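Local coordinates for protein oxidoreductase, 2OG-Fe(II) oxygenase family (Burkholderia pseudomallei, PDB 6N1F) that binds an iron(III) ion and probably acts as an iron-dependent oxidoreductase of the 2-oxoglutarate oxygenase type, at residues A40-L43 / R44-T48; T123-F126 / G127-G131; A159-P162 / D163-F166; G34-A37 / D38-A41. One frame throughout, in Å; residues are numbered along the deposited sequence.

How the contacts relate
Along the chain the order is contact 4, contact 1, contact 2, contact 3. Contacts 4 and 1 are the start and the end of helix 36-45, share Ala-40 and Ala-41, and have centres about 9 Å apart. Contact 2 is the last part of helix 120-130, which packs beside that helix; its centre is about 11 Å from that of contact 4 and about 13 Å from that of contact 1, with Ala-40 CB lying 3.5 Å from Met-129 O. Contact 3, on the loop into strand 166-171, has its centre about 18 Å from those of contacts 1 and 2, yet Leu-43 CD2 and Phe-130 CE1 both reach the Phe-166 ring. Through Phe-166 both helices pack against the seven-stranded antiparallel sheet.

Contact 1 (A40-L43 / R44-T48); sequences AAQL and REVGT
Arg-44 folds back over the preceding turn, laying one face of its guanidinium against the Ala-40/Ala-41 backbone: Ala-41 CA sits 3.5 Å above the plane, toward its rim, and Ala-40 O lies over the same face. The bend at chi3 (-57°) turns the end of the chain back over Ala-40 and Ala-41. Two residues further along, Gln-42 and Val-46 run side by side, Gln-42 CG touching Val-46 CG2 at 3.7 Å. The extended Gln-42 chain brings NE2 to 3.1 Å from Thr-48 O, while OE1 is hydrogen-bonded to Asn-32. Beneath these side chains helix 36-45 gives way to strand 48-51, and the carbonyl of Gln-42 marks the change, gripped by two donors: Val-46 N at 2.7 Å and Gly-47 N at 3.2 Å, the latter in the carbonyl plane. Gly-47 has the positive phi (101°) of a helix-terminating glycine, and its CA comes within 3.0 Å of Leu-43 O in a CH...O contact. Leu-43 CD1 packs on the Gly-47 carbonyl, while CD2 meets Met-129 and Phe-130 of helix 120-130. Beyond the turn, Thr-48 OG1 bonds to Thr-203 OG1, and the Thr-48 side chain is about 7 Å from that of the iron ligand His-209.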
loop_
_atom_site.group_PDB
_atom_site.type_symbol
_atom_site.label_atom_id
_atom_site.label_comp_id
_atom_site.label_asym_id
_atom_site.label_seq_id
_atom_site.Cartn_x
_atom_site.Cartn_y
_atom_site.Cartn_z
ATOM N N ALA A 40 10.286 -10.926 5.809
ATOM C CA ALA A 40 9.558 -11.944 5.050
ATOM C C ALA A 40 8.882 -12.953 5.972
ATOM O O ALA A 40 7.791 -13.447 5.668
ATOM C CB ALA A 40 10.503 -12.656 4.084
ATOM N N ALA A 41 9.520 -13.285 7.100
ATOM C CA ALA A 41 8.925 -14.239 8.030
ATOM C C ALA A 41 7.660 -13.679 8.680
ATOM O O ALA A 41 6.685 -14.411 8.878
ATOM C CB ALA A 41 9.947 -14.641 9.090
ATOM N N GLN A 42 7.650 -12.385 9.021
ATOM C CA GLN A 42 6.438 -11.805 9.603
ATOM C C GLN A 42 5.321 -11.738 8.579
ATOM O O GLN A 42 4.155 -11.998 8.904
ATOM C CB GLN A 42 6.699 -10.406 10.166
ATOM C CG GLN A 42 5.579 -9.959 11.109
ATOM C CD GLN A 42 5.726 -8.540 11.602
ATOM O OE1 GLN A 42 6.826 -8.039 11.783
ATOM N NE2 GLN A 42 4.597 -7.877 11.821
ATOM N N LEU A 43 5.659 -11.359 7.344
ATOM C CA LEU A 43 4.682 -11.378 6.266
ATOM C C LEU A 43 4.126 -12.780 6.086
ATOM O O LEU A 43 2.915 -12.962 5.891
ATOM C CB LEU A 43 5.328 -10.877 4.970
ATOM C CG LEU A 43 4.438 -10.826 3.731
ATOM C CD1 LEU A 43 3.346 -9.815 3.951
ATOM C CD2 LEU A 43 5.233 -10.465 2.479
ATOM N N ARG A 44 5.006 -13.784 6.176
ATOM C CA ARG A 44 4.599 -15.182 6.070
ATOM C C ARG A 44 3.678 -15.589 7.219
ATOM O O ARG A 44 2.585 -16.118 6.988
ATOM C CB ARG A 44 5.841 -16.076 6.032
ATOM C CG ARG A 44 5.776 -17.206 5.012
ATOM C CD ARG A 44 7.043 -18.063 5.023
ATOM N NE ARG A 44 8.248 -17.273 4.769
ATOM C CZ ARG A 44 9.270 -17.145 5.615
ATOM N NH1 ARG A 44 9.260 -17.768 6.790
ATOM N NH2 ARG A 44 10.312 -16.395 5.278
ATOM N N GLU A 45 4.099 -15.360 8.466
ATOM C CA GLU A 45 3.357 -15.914 9.599
ATOM C C GLU A 45 2.165 -15.045 9.968
ATOM O O GLU A 45 1.060 -15.554 10.173
ATOM C CB GLU A 45 4.279 -16.083 10.807
ATOM C CG GLU A 45 5.355 -17.148 10.601
ATOM C CD GLU A 45 6.396 -17.165 11.706
ATOM O OE1 GLU A 45 6.647 -16.094 12.313
ATOM O OE2 GLU A 45 6.958 -18.256 11.959
ATOM N N VAL A 46 2.382 -13.733 10.054
ATOM C CA VAL A 46 1.346 -12.788 10.454
ATOM C C VAL A 46 0.470 -12.402 9.267
ATOM O O VAL A 46 -0.750 -12.269 9.401
ATOM C CB VAL A 46 1.997 -11.549 11.101
ATOM C CG1 VAL A 46 0.976 -10.464 11.329
ATOM C CG2 VAL A 46 2.676 -11.919 12.400
ATOM N N GLY A 47 1.066 -12.207 8.093
ATOM C CA GLY A 47 0.328 -11.748 6.939
ATOM C C GLY A 47 0.495 -10.275 6.649
ATOM O O GLY A 47 0.031 -9.813 5.601
ATOM N N THR A 48 1.173 -9.542 7.531
ATOM C CA THR A 48 1.361 -8.104 7.432
ATOM C C THR A 48 2.647 -7.752 8.161
ATOM O O THR A 48 2.957 -8.340 9.196
ATOM C CB THR A 48 0.181 -7.342 8.054
ATOM O OG1 THR A 48 -1.034 -7.811 7.468
ATOM C CG2 THR A 48 0.302 -5.847 7.788
#

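Contact 2 (T123-F126 / G127-G131); sequences TRFF and GDMFG
Apolar packing joins Phe-125 to Met-129 and Phe-126 to Phe-130 along the last turns of helix 120-130. Met-129, a selenomethionine, runs alongside Phe-125; its chain bends at chi2 (92°) and chi3, which brings the terminal methyl CE to 3.5 Å from Phe-125 CE2. Its CG also approaches Phe-126 CD1 at 4.1 Å.

The aromatic rings of Phe-126 and Phe-130 meet obliquely, the centroids 5.9 Å apart and the planes inclined by 41°, and Phe-130 CZ lies 4.0 Å from Phe-126 CD1. Phe-130 also turns one ring face onto the carbonyl of Phe-126, whose oxygen stands 3.2 Å above the plane, toward the rim.

Backbone hydrogen bonds make up the polar part. Asp-128 N to Arg-124 O is nearly straight (170°), and Phe-130 N to Phe-126 O is the shortest at 2.8 Å. Gly-131, with positive phi, is the first residue to leave the helical conformation.

Around the helix, Phe-125 and Met-129 touch Met-36 of helix 36-45 and Leu-51 of strand 48-51. Phe-130 stacks on Phe-166 and meets Tyr-226 edge-to-face.

With mostly apolar and aromatic side-chain contacts and no charged pair in touch, cohesion here probably comes from burial and dispersion, while the i to i+4 backbone bonds set the spacing of the side chains.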
loop_
_atom_site.group_PDB
_atom_site.type_symbol
_atom_site.label_atom_id
_atom_site.label_comp_id
_atom_site.label_asym_id
_atom_site.label_seq_id
_atom_site.Cartn_x
_atom_site.Cartn_y
_atom_site.Cartn_z
ATOM N N THR A 123 12.721 -3.894 -6.920
ATOM C CA THR A 123 12.358 -5.203 -7.454
ATOM C C THR A 123 13.067 -6.324 -6.704
ATOM O O THR A 123 12.462 -7.354 -6.383
ATOM C CB THR A 123 12.690 -5.264 -8.945
ATOM O OG1 THR A 123 12.052 -4.172 -9.612
ATOM C CG2 THR A 123 12.218 -6.587 -9.549
ATOM N N ARG A 124 14.364 -6.158 -6.440
ATOM C CA ARG A 124 15.066 -7.142 -5.623
ATOM C C ARG A 124 14.503 -7.177 -4.209
ATOM O O ARG A 124 14.328 -8.257 -3.633
ATOM C CB ARG A 124 16.555 -6.831 -5.578
ATOM C CG ARG A 124 17.305 -7.077 -6.869
ATOM C CD ARG A 124 17.310 -8.551 -7.221
ATOM N NE ARG A 124 18.389 -8.864 -8.152
ATOM C CZ ARG A 124 18.587 -10.060 -8.697
ATOM N NH1 ARG A 124 17.768 -11.067 -8.411
ATOM N NH2 ARG A 124 19.599 -10.242 -9.536
ATOM N N PHE A 125 14.231 -6.000 -3.635
ATOM C CA PHE A 125 13.790 -5.898 -2.244
ATOM C C PHE A 125 12.462 -6.611 -2.034
ATOM O O PHE A 125 12.305 -7.379 -1.084
ATOM C CB PHE A 125 13.689 -4.422 -1.853
ATOM C CG PHE A 125 13.252 -4.174 -0.426
ATOM C CD1 PHE A 125 14.185 -4.092 0.595
ATOM C CD2 PHE A 125 11.913 -3.969 -0.119
ATOM C CE1 PHE A 125 13.796 -3.850 1.899
ATOM C CE2 PHE A 125 11.511 -3.710 1.191
ATOM C CZ PHE A 125 12.456 -3.655 2.204
ATOM N N PHE A 126 11.492 -6.379 -2.915
ATOM C CA PHE A 126 10.219 -7.065 -2.741
ATOM C C PHE A 126 10.251 -8.491 -3.270
ATOM O O PHE A 126 9.497 -9.332 -2.773
ATOM C CB PHE A 126 9.094 -6.245 -3.372
ATOM C CG PHE A 126 8.738 -5.037 -2.540
ATOM C CD1 PHE A 126 8.040 -5.193 -1.352
ATOM C CD2 PHE A 126 9.161 -3.768 -2.906
ATOM C CE1 PHE A 126 7.738 -4.107 -0.559
ATOM C CE2 PHE A 126 8.859 -2.679 -2.122
ATOM C CZ PHE A 126 8.146 -2.850 -0.947
ATOM N N GLY A 127 11.144 -8.795 -4.210
ATOM C CA GLY A 127 11.337 -10.181 -4.606
ATOM C C GLY A 127 11.776 -11.060 -3.449
ATOM O O GLY A 127 11.256 -12.159 -3.253
ATOM N N ASP A 128 12.751 -10.590 -2.670
ATOM C CA ASP A 128 13.129 -11.318 -1.465
ATOM C C ASP A 128 11.989 -11.333 -0.452
ATOM O O ASP A 128 11.763 -12.340 0.230
ATOM C CB ASP A 128 14.371 -10.685 -0.847
ATOM C CG ASP A 128 15.589 -10.822 -1.740
ATOM O OD1 ASP A 128 15.445 -11.386 -2.846
ATOM O OD2 ASP A 128 16.678 -10.371 -1.334
HETATM N N MSE A 129 11.264 -10.229 -0.352
HETATM C CA MSE A 129 10.225 -10.037 0.651
HETATM C C MSE A 129 9.123 -11.051 0.422
HETATM O O MSE A 129 8.614 -11.652 1.361
HETATM C CB MSE A 129 9.692 -8.597 0.588
HETATM C CG MSE A 129 8.377 -8.345 1.282
HETATM SE SE MSE A 129 8.622 -7.770 3.120
HETATM C CE MSE A 129 9.812 -6.245 2.879
ATOM N N PHE A 130 8.783 -11.252 -0.850
ATOM C CA PHE A 130 7.748 -12.203 -1.209
ATOM C C PHE A 130 8.266 -13.632 -1.221
ATOM O O PHE A 130 7.463 -14.570 -1.180
ATOM C CB PHE A 130 7.140 -11.839 -2.574
ATOM C CG PHE A 130 6.531 -10.452 -2.629
ATOM C CD1 PHE A 130 6.189 -9.771 -1.469
ATOM C CD2 PHE A 130 6.306 -9.831 -3.848
ATOM C CE1 PHE A 130 5.643 -8.491 -1.520
ATOM C CE2 PHE A 130 5.758 -8.549 -3.914
ATOM C CZ PHE A 130 5.430 -7.880 -2.742
ATOM N N GLY A 131 9.580 -13.821 -1.273
ATOM C CA GLY A 131 10.138 -15.159 -1.241
ATOM C C GLY A 131 9.886 -15.995 -2.479
ATOM O O GLY A 131 9.639 -17.202 -2.359
#

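Contact 3 (A159-P162 / D163-F166); sequences ASNP and DYEF
A type I beta turn from Asn-161 to Tyr-164, combined with an Asx turn, shapes the loop that runs from the iron ligands His-155 and Asp-157 into strand 166-171. The turn is closed by Tyr-164 N to Asn-161 O at 3.2 Å; the N-H points almost straight at the oxygen (174°) but arrives from above the carbonyl plane. Inside it, Asn-161 OD1 accepts Asp-163 N at 2.9 Å, which makes the Asx turn; chi1 of -175° turns the amide so that OD1 reaches this N-H. Asn-161 CB sits over the centre of the Tyr-164 ring, 3.5 Å from the centroid in a CH-pi contact. The amide lies stacked on the ring with the planes 30° apart, ND2 being 3.6 Å from Tyr-164 CE1. Asp-96 OD2 accepts both Asn-161 ND2 and Tyr-164 OH; with OD1 held by Asp-163 N, the amide is fixed at both ends. Asp-163 OD2 forms a salt bridge with Arg-234, and the Tyr-164 side chain, about 5 Å from that of Asp-157, stacks on Phe-225. Just after the turn, Glu-165 and Phe-166 form a classic beta bulge opposite Tyr-226, at the entry to a strand of the double-stranded beta-helix core of 2-oxoglutarate oxygenases.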
loop_
_atom_site.group_PDB
_atom_site.type_symbol
_atom_site.label_atom_id
_atom_site.label_comp_id
_atom_site.label_asym_id
_atom_site.label_seq_id
_atom_site.Cartn_x
_atom_site.Cartn_y
_atom_site.Cartn_z
ATOM N N ALA A 159 -11.266 -8.380 -4.140
ATOM C CA ALA A 159 -12.545 -8.113 -4.791
ATOM C C ALA A 159 -12.383 -7.223 -6.019
ATOM O O ALA A 159 -13.150 -7.352 -6.981
ATOM C CB ALA A 159 -13.519 -7.474 -3.802
ATOM N N SER A 160 -11.408 -6.310 -6.004
ATOM C CA SER A 160 -11.142 -5.501 -7.191
ATOM C C SER A 160 -10.464 -6.324 -8.277
ATOM O O SER A 160 -10.715 -6.117 -9.470
ATOM C CB SER A 160 -10.277 -4.296 -6.827
ATOM O OG SER A 160 -10.959 -3.443 -5.933
ATOM N N ASN A 161 -9.603 -7.257 -7.885
ATOM C CA ASN A 161 -8.861 -8.092 -8.818
ATOM C C ASN A 161 -8.420 -9.346 -8.075
ATOM O O ASN A 161 -7.601 -9.264 -7.153
ATOM C CB ASN A 161 -7.670 -7.320 -9.390
ATOM C CG ASN A 161 -6.920 -8.088 -10.476
ATOM O OD1 ASN A 161 -6.856 -9.317 -10.464
ATOM N ND2 ASN A 161 -6.342 -7.356 -11.419
ATOM N N PRO A 162 -8.940 -10.521 -8.445
ATOM C CA PRO A 162 -8.612 -11.746 -7.700
ATOM C C PRO A 162 -7.156 -12.160 -7.792
ATOM O O PRO A 162 -6.763 -13.103 -7.097
ATOM C CB PRO A 162 -9.514 -12.799 -8.358
ATOM C CG PRO A 162 -9.687 -12.298 -9.750
ATOM C CD PRO A 162 -9.791 -10.804 -9.613
ATOM N N ASP A 163 -6.348 -11.503 -8.620
ATOM C CA ASP A 163 -4.948 -11.867 -8.791
ATOM C C ASP A 163 -3.996 -10.981 -7.997
ATOM O O ASP A 163 -2.783 -11.181 -8.072
ATOM C CB ASP A 163 -4.572 -11.833 -10.279
ATOM C CG ASP A 163 -5.383 -12.809 -11.107
ATOM O OD1 ASP A 163 -5.452 -14.002 -10.740
ATOM O OD2 ASP A 163 -5.974 -12.385 -12.124
ATOM N N TYR A 164 -4.501 -10.010 -7.241
ATOM C CA TYR A 164 -3.625 -9.238 -6.366
ATOM C C TYR A 164 -3.114 -10.137 -5.248
ATOM O O TYR A 164 -3.912 -10.725 -4.512
ATOM C CB TYR A 164 -4.369 -8.052 -5.767
ATOM C CG TYR A 164 -4.699 -6.923 -6.703
ATOM C CD1 TYR A 164 -4.117 -6.826 -7.950
ATOM C CD2 TYR A 164 -5.594 -5.940 -6.317
ATOM C CE1 TYR A 164 -4.428 -5.775 -8.792
ATOM C CE2 TYR A 164 -5.904 -4.894 -7.139
ATOM C CZ TYR A 164 -5.327 -4.812 -8.372
ATOM O OH TYR A 164 -5.658 -3.750 -9.176
ATOM N N GLU A 165 -1.792 -10.241 -5.105
ATOM C CA GLU A 165 -1.204 -11.048 -4.039
ATOM C C GLU A 165 -0.727 -10.225 -2.858
ATOM O O GLU A 165 -0.801 -10.676 -1.713
ATOM C CB GLU A 165 -0.017 -11.846 -4.559
ATOM C CG GLU A 165 -0.353 -13.108 -5.270
ATOM C CD GLU A 165 0.899 -13.865 -5.610
ATOM O OE1 GLU A 165 1.082 -14.203 -6.796
ATOM O OE2 GLU A 165 1.714 -14.085 -4.685
ATOM N N PHE A 166 -0.189 -9.046 -3.110
ATOM C CA PHE A 166 0.347 -8.231 -2.041
ATOM C C PHE A 166 -0.018 -6.794 -2.311
ATOM O O PHE A 166 -0.234 -6.385 -3.453
ATOM C CB PHE A 166 1.867 -8.352 -1.897
ATOM C CG PHE A 166 2.333 -9.725 -1.532
ATOM C CD1 PHE A 166 2.236 -10.182 -0.224
ATOM C CD2 PHE A 166 2.870 -10.561 -2.498
ATOM C CE1 PHE A 166 2.671 -11.457 0.108
ATOM C CE2 PHE A 166 3.305 -11.831 -2.173
ATOM C CZ PHE A 166 3.203 -12.282 -0.870
#

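Contact 4 (G34-A37 / D38-A41); sequences GGMA and DYAA
Asp-38 and Tyr-39 both place CG beside their own backbone nitrogen, with chi1 at -51° and -55°, and these torsions turn the two side chains back toward Gly-34 and Gly-35 at the start of helix 36-45. The carboxylate of Asp-38 thereby reaches the N-cap: OD2 accepts the N-H of Gly-35 at 2.6 Å, on its anti lone pair and with an almost straight bond (167°). The same oxygen lies only 3.2 Å from Gly-34 CA, a close approach to a residue without a side chain.

Tyr-39 swings its ring under the Gly-35 peptide. Gly-35 O stands 3.2 Å above one face, toward the rim, with Met-36 N over that face too, and Gly-35 CA makes a CH-pi contact at 4.2 Å from the ring centroid. Although it lies over the ring, Gly-35 O also accepts Tyr-39 N at 2.8 Å, and Asp-38 N adds a weak bond to it. Ala-40 N to Met-36 O and Ala-41 N to Ala-37 O continue the helical pattern.

Met-36, a selenomethionine, brings SE to 4.3 Å from Tyr-39 CD2; Tyr-39 also touches Met-129 of helix 120-130. Asn-32 OD1 holds Gly-34 N just before the cap. The negative charge of Asp-38 at the amino end of a helix would probably be stabilised by the helix dipole.

An acidic side chain at N3 bonded to the N-cap amide is the reciprocal half of a capping box, here completed by no N-cap side chain because that position is glycine.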
loop_
_atom_site.group_PDB
_atom_site.type_symbol
_atom_site.label_atom_id
_atom_site.label_comp_id
_atom_site.label_asym_id
_atom_site.label_seq_id
_atom_site.Cartn_x
_atom_site.Cartn_y
_atom_site.Cartn_z
ATOM N N GLY A 34 14.222 -5.788 12.506
ATOM C CA GLY A 34 15.188 -6.766 12.060
ATOM C C GLY A 34 15.626 -6.509 10.635
ATOM O O GLY A 34 15.751 -5.359 10.204
ATOM N N GLY A 35 15.839 -7.593 9.891
ATOM C CA GLY A 35 16.249 -7.493 8.503
ATOM C C GLY A 35 15.331 -8.254 7.569
ATOM O O GLY A 35 14.211 -8.615 7.954
HETATM N N MSE A 36 15.800 -8.518 6.347
HETATM C CA MSE A 36 14.963 -9.152 5.332
HETATM C C MSE A 36 14.384 -10.484 5.795
HETATM O O MSE A 36 13.196 -10.740 5.600
HETATM C CB MSE A 36 15.740 -9.368 4.029
HETATM C CG MSE A 36 14.853 -9.932 2.910
HETATM SE SE MSE A 36 13.219 -8.869 2.543
HETATM C CE MSE A 36 14.088 -7.436 1.530
ATOM N N ALA A 37 15.224 -11.330 6.403
ATOM C CA ALA A 37 14.739 -12.604 6.927
ATOM C C ALA A 37 13.576 -12.401 7.891
ATOM O O ALA A 37 12.615 -13.180 7.889
ATOM C CB ALA A 37 15.870 -13.356 7.620
ATOM N N ASP A 38 13.647 -11.348 8.713
ATOM C CA ASP A 38 12.566 -11.042 9.651
ATOM C C ASP A 38 11.352 -10.468 8.932
ATOM O O ASP A 38 10.213 -10.849 9.232
ATOM C CB ASP A 38 13.060 -10.066 10.726
ATOM C CG ASP A 38 14.352 -10.530 11.381
ATOM O OD1 ASP A 38 14.354 -11.626 11.994
ATOM O OD2 ASP A 38 15.370 -9.809 11.261
ATOM N N TYR A 39 11.565 -9.529 8.001
ATOM C CA TYR A 39 10.439 -8.960 7.263
ATOM C C TYR A 39 9.619 -10.047 6.567
ATOM O O TYR A 39 8.389 -10.089 6.692
ATOM C CB TYR A 39 10.916 -7.946 6.231
ATOM C CG TYR A 39 11.780 -6.827 6.744
ATOM C CD1 TYR A 39 11.733 -6.431 8.069
ATOM C CD2 TYR A 39 12.650 -6.165 5.886
ATOM C CE1 TYR A 39 12.512 -5.407 8.523
ATOM C CE2 TYR A 39 13.443 -5.146 6.327
ATOM C CZ TYR A 39 13.370 -4.765 7.641
ATOM O OH TYR A 39 14.153 -3.743 8.077
ATOM N N ALA A 40 10.286 -10.926 5.809
ATOM C CA ALA A 40 9.558 -11.944 5.050
ATOM C C ALA A 40 8.882 -12.953 5.972
ATOM O O ALA A 40 7.791 -13.447 5.668
ATOM C CB ALA A 40 10.503 -12.656 4.084
ATOM N N ALA A 41 9.520 -13.285 7.100
ATOM C CA ALA A 41 8.925 -14.239 8.030
ATOM C C ALA A 41 7.660 -13.679 8.680
ATOM O O ALA A 41 6.685 -14.411 8.878
ATOM C CB ALA A 41 9.947 -14.641 9.090
#